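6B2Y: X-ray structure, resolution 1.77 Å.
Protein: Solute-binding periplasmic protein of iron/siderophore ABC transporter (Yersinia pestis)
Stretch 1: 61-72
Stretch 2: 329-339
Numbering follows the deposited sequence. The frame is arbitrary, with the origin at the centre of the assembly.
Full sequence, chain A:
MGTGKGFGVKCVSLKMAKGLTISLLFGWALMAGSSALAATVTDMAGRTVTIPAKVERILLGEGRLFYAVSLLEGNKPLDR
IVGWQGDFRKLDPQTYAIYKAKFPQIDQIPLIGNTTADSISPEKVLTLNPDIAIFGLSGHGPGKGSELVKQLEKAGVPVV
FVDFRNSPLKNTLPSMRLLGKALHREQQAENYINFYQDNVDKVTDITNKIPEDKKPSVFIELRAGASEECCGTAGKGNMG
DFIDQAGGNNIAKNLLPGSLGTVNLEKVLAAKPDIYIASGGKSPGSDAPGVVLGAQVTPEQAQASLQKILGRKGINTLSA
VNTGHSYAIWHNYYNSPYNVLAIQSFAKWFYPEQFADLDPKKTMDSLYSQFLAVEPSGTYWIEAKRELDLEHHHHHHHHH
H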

# COMPACT_ATOMS: atom_id res chain seq x y z
N GLY A 61 -14.56 -3.40 4.21
CA GLY A 61 -14.89 -4.27 3.09
C GLY A 61 -13.68 -4.85 2.38
O GLY A 61 -13.80 -5.87 1.70
N GLU A 62 -12.53 -4.18 2.49
CA GLU A 62 -11.22 -4.72 2.12
C GLU A 62 -10.33 -4.61 3.35
O GLU A 62 -10.19 -3.52 3.92
CB GLU A 62 -10.63 -3.97 0.92
CG GLU A 62 -11.64 -3.80 -0.20
CD GLU A 62 -11.14 -2.96 -1.37
OE1 GLU A 62 -9.94 -2.61 -1.41
OE2 GLU A 62 -11.96 -2.68 -2.27
N GLY A 63 -9.74 -5.73 3.78
CA GLY A 63 -9.11 -5.77 5.10
C GLY A 63 -7.98 -4.77 5.24
O GLY A 63 -7.79 -4.17 6.31
N ARG A 64 -7.22 -4.56 4.17
CA ARG A 64 -6.06 -3.69 4.26
C ARG A 64 -6.43 -2.21 4.28
O ARG A 64 -5.54 -1.37 4.45
CB ARG A 64 -5.09 -4.03 3.13
CG ARG A 64 -4.34 -5.36 3.43
CD ARG A 64 -3.61 -5.89 2.22
NE ARG A 64 -4.53 -6.40 1.21
CZ ARG A 64 -4.15 -6.82 0.00
NH1 ARG A 64 -2.87 -6.80 -0.34
NH2 ARG A 64 -5.06 -7.27 -0.85
N LEU A 65 -7.72 -1.86 4.19
CA LEU A 65 -8.12 -0.49 4.51
C LEU A 65 -7.88 -0.16 5.97
O LEU A 65 -7.97 1.01 6.36
CB LEU A 65 -9.60 -0.28 4.13
CG LEU A 65 -9.76 -0.19 2.61
CD1 LEU A 65 -11.23 -0.16 2.18
CD2 LEU A 65 -8.99 1.03 2.06
N PHE A 66 -7.56 -1.16 6.79
CA PHE A 66 -7.15 -0.89 8.16
C PHE A 66 -5.97 0.06 8.22
O PHE A 66 -5.88 0.87 9.15
CB PHE A 66 -6.82 -2.20 8.87
CG PHE A 66 -6.20 -2.01 10.22
CD1 PHE A 66 -6.93 -1.46 11.26
CD2 PHE A 66 -4.88 -2.38 10.45
CE1 PHE A 66 -6.36 -1.27 12.50
CE2 PHE A 66 -4.31 -2.19 11.70
CZ PHE A 66 -5.06 -1.63 12.72
N TYR A 67 -5.05 -0.00 7.25
CA TYR A 67 -3.92 0.93 7.28
C TYR A 67 -4.42 2.36 7.31
O TYR A 67 -3.95 3.18 8.11
CB TYR A 67 -3.01 0.74 6.07
CG TYR A 67 -2.47 -0.64 5.84
CD1 TYR A 67 -1.93 -1.41 6.88
CD2 TYR A 67 -2.47 -1.19 4.55
CE1 TYR A 67 -1.43 -2.69 6.63
CE2 TYR A 67 -1.99 -2.46 4.31
CZ TYR A 67 -1.47 -3.20 5.35
OH TYR A 67 -0.99 -4.45 5.07
N ALA A 68 -5.39 2.69 6.46
CA ALA A 68 -5.89 4.06 6.40
C ALA A 68 -6.63 4.42 7.68
O ALA A 68 -6.45 5.51 8.23
CB ALA A 68 -6.79 4.24 5.18
N VAL A 69 -7.45 3.50 8.19
CA VAL A 69 -8.23 3.77 9.39
C VAL A 69 -7.32 3.91 10.60
O VAL A 69 -7.57 4.75 11.48
CB VAL A 69 -9.30 2.68 9.57
CG1 VAL A 69 -9.95 2.75 10.96
CG2 VAL A 69 -10.34 2.80 8.48
N SER A 70 -6.22 3.15 10.65
CA SER A 70 -5.29 3.23 11.78
C SER A 70 -4.74 4.64 11.98
O SER A 70 -4.43 5.03 13.12
CB SER A 70 -4.14 2.25 11.59
OG SER A 70 -3.20 2.71 10.62
N LEU A 71 -4.60 5.43 10.89
CA LEU A 71 -4.06 6.78 11.02
C LEU A 71 -5.01 7.73 11.74
O LEU A 71 -4.58 8.82 12.14
CB LEU A 71 -3.74 7.35 9.64
CG LEU A 71 -2.66 6.58 8.87
CD1 LEU A 71 -2.63 7.03 7.41
CD2 LEU A 71 -1.28 6.73 9.51
N LEU A 72 -6.28 7.36 11.93
CA LEU A 72 -7.27 8.23 12.52
C LEU A 72 -7.63 7.85 13.95
O LEU A 72 -8.25 8.65 14.66
CB LEU A 72 -8.57 8.22 11.69
CG LEU A 72 -8.38 8.57 10.21
CD1 LEU A 72 -9.69 8.48 9.42
CD2 LEU A 72 -7.73 9.94 10.07
N ILE A 329 10.67 -3.30 -2.67
CA ILE A 329 9.75 -2.46 -1.92
C ILE A 329 8.59 -3.32 -1.41
O ILE A 329 8.17 -4.27 -2.07
CB ILE A 329 9.22 -1.30 -2.80
CG1 ILE A 329 8.42 -0.31 -1.95
CG2 ILE A 329 8.38 -1.84 -3.97
CD1 ILE A 329 9.28 0.51 -1.00
N TRP A 330 8.07 -2.96 -0.23
CA TRP A 330 6.94 -3.68 0.35
C TRP A 330 5.69 -3.50 -0.51
O TRP A 330 5.29 -2.38 -0.82
CB TRP A 330 6.68 -3.16 1.76
CG TRP A 330 5.71 -3.92 2.62
CD1 TRP A 330 5.78 -5.24 2.97
CD2 TRP A 330 4.57 -3.38 3.30
NE1 TRP A 330 4.74 -5.57 3.82
CE2 TRP A 330 3.98 -4.44 4.04
CE3 TRP A 330 3.99 -2.11 3.37
CZ2 TRP A 330 2.84 -4.27 4.82
CZ3 TRP A 330 2.85 -1.93 4.15
CH2 TRP A 330 2.29 -3.01 4.86
N HIS A 331 5.07 -4.62 -0.89
CA HIS A 331 4.02 -4.55 -1.89
C HIS A 331 2.80 -3.81 -1.40
O HIS A 331 2.13 -3.12 -2.19
CB HIS A 331 3.61 -5.95 -2.34
CG HIS A 331 2.50 -5.92 -3.34
ND1 HIS A 331 2.69 -5.48 -4.63
CD2 HIS A 331 1.19 -6.22 -3.22
CE1 HIS A 331 1.53 -5.52 -5.27
NE2 HIS A 331 0.61 -5.97 -4.44
N ASN A 332 2.49 -3.90 -0.10
CA ASN A 332 1.25 -3.30 0.37
C ASN A 332 1.25 -1.78 0.30
O ASN A 332 0.17 -1.19 0.45
CB ASN A 332 0.96 -3.77 1.80
CG ASN A 332 0.53 -5.22 1.84
OD1 ASN A 332 -0.28 -5.66 1.03
ND2 ASN A 332 1.10 -5.98 2.77
N TYR A 333 2.40 -1.14 0.04
CA TYR A 333 2.37 0.28 -0.29
C TYR A 333 1.61 0.55 -1.60
O TYR A 333 1.34 1.72 -1.92
CB TYR A 333 3.79 0.87 -0.38
CG TYR A 333 4.54 0.93 0.96
CD1 TYR A 333 3.93 1.41 2.11
CD2 TYR A 333 5.87 0.51 1.05
CE1 TYR A 333 4.63 1.46 3.33
CE2 TYR A 333 6.56 0.56 2.24
CZ TYR A 333 5.94 1.02 3.38
OH TYR A 333 6.66 1.05 4.56
N TYR A 334 1.26 -0.50 -2.35
CA TYR A 334 0.49 -0.29 -3.57
C TYR A 334 -0.97 0.07 -3.29
O TYR A 334 -1.70 0.43 -4.22
CB TYR A 334 0.60 -1.54 -4.47
CG TYR A 334 -0.42 -2.63 -4.19
CD1 TYR A 334 -1.21 -3.14 -5.22
CD2 TYR A 334 -0.59 -3.14 -2.91
CE1 TYR A 334 -2.15 -4.13 -4.96
CE2 TYR A 334 -1.52 -4.12 -2.66
CZ TYR A 334 -2.29 -4.61 -3.68
OH TYR A 334 -3.22 -5.60 -3.43
N ASN A 335 -1.40 -0.02 -2.03
CA ASN A 335 -2.78 0.33 -1.66
C ASN A 335 -2.80 0.77 -0.20
O ASN A 335 -3.48 0.18 0.65
CB ASN A 335 -3.72 -0.85 -1.91
CG ASN A 335 -5.17 -0.44 -1.84
OD1 ASN A 335 -5.48 0.75 -1.88
ND2 ASN A 335 -6.06 -1.42 -1.74
N SER A 336 -2.06 1.84 0.13
CA SER A 336 -2.00 2.29 1.52
C SER A 336 -1.58 3.74 1.57
O SER A 336 -0.63 4.11 0.88
CB SER A 336 -1.01 1.46 2.34
OG SER A 336 -0.69 2.15 3.55
N PRO A 337 -2.20 4.57 2.41
CA PRO A 337 -1.73 5.96 2.55
C PRO A 337 -0.35 6.08 3.20
O PRO A 337 0.21 7.19 3.23
CB PRO A 337 -2.81 6.63 3.41
CG PRO A 337 -3.42 5.46 4.18
CD PRO A 337 -3.39 4.30 3.24
N TYR A 338 0.23 4.98 3.68
CA TYR A 338 1.62 5.02 4.10
C TYR A 338 2.57 5.13 2.92
O TYR A 338 3.79 5.18 3.12
CB TYR A 338 2.02 3.75 4.87
CG TYR A 338 1.41 3.47 6.23
CD1 TYR A 338 2.08 2.65 7.13
CD2 TYR A 338 0.15 3.95 6.60
CE1 TYR A 338 1.54 2.35 8.36
CE2 TYR A 338 -0.40 3.66 7.83
CZ TYR A 338 0.29 2.84 8.71
OH TYR A 338 -0.25 2.53 9.93
N ASN A 339 2.05 5.16 1.69
CA ASN A 339 2.87 5.04 0.49
C ASN A 339 3.91 6.14 0.34
O ASN A 339 4.79 6.01 -0.52
CB ASN A 339 1.98 4.95 -0.76
CG ASN A 339 1.15 6.23 -1.01
OD1 ASN A 339 1.65 7.34 -0.87
ND2 ASN A 339 -0.11 6.06 -1.41
O HOH W 1 -5.16 1.16 3.43

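Segments far apart in sequence can be joined by a few directional hydrogen bonds set among apolar packing. The contact between residues 61-72, which include a short helix, and a distant segment, residues 329-339, whose touching residues lie at least 263 positions apart in sequence, illustrates the principle and buries 571 Å² in total.

Walking along the first stretch, Glu62 makes only a loose approach, its OE1 lying 4.1 Å from Asn335 ND2. Arg64 is more committed. Its side chain, m at chi1, t at chi2 and m at chi3, carries NH1 to a hydrogen bond with Asn332 OD1 (3.1 Å), and the acceptor lies near the guanidinium plane, where the N-H bonds point; the angle of 159° is correspondingly favourable. The same NH1 lies 3.3 Å from Tyr334 OH. The backbone contributes as well: a water donates to Arg64 O (2.8 Å) and, weakly, to Asn335 O (3.4 Å), and accepts a weak bond from Ala68 N (3.4 Å), bridging the two backbones.

Tyr67 has the largest covered area of the contact. Its ring receives the edge of Trp330 on its face in an offset arrangement, with centroids 5.7 Å apart and planes at 62°, while Asn335 O sits at the ring's edge. Proximity alone does not make a bond: Tyr67 OH is 3.5 Å from Asn332 ND2, but the angle is poor. Nearer the backbone, Tyr67 CB packs 3.7 Å from Ser336 OG.

One residue on, Ala68 packs on Pro337, with Ala68 CA 3.6 Å and Ala68 CB 3.7 Å from Pro337 CG. Ser70 then acts as a relay: Tyr338 OH donates to Ser70 OG (3.0 Å), which donates in turn to Tyr67 O (2.7 Å) within its own stretch. Leu71 completes the apolar surface, placing CD1 3.7 Å from Pro337 CG and CD2 3.6 Å from Tyr338 CE2.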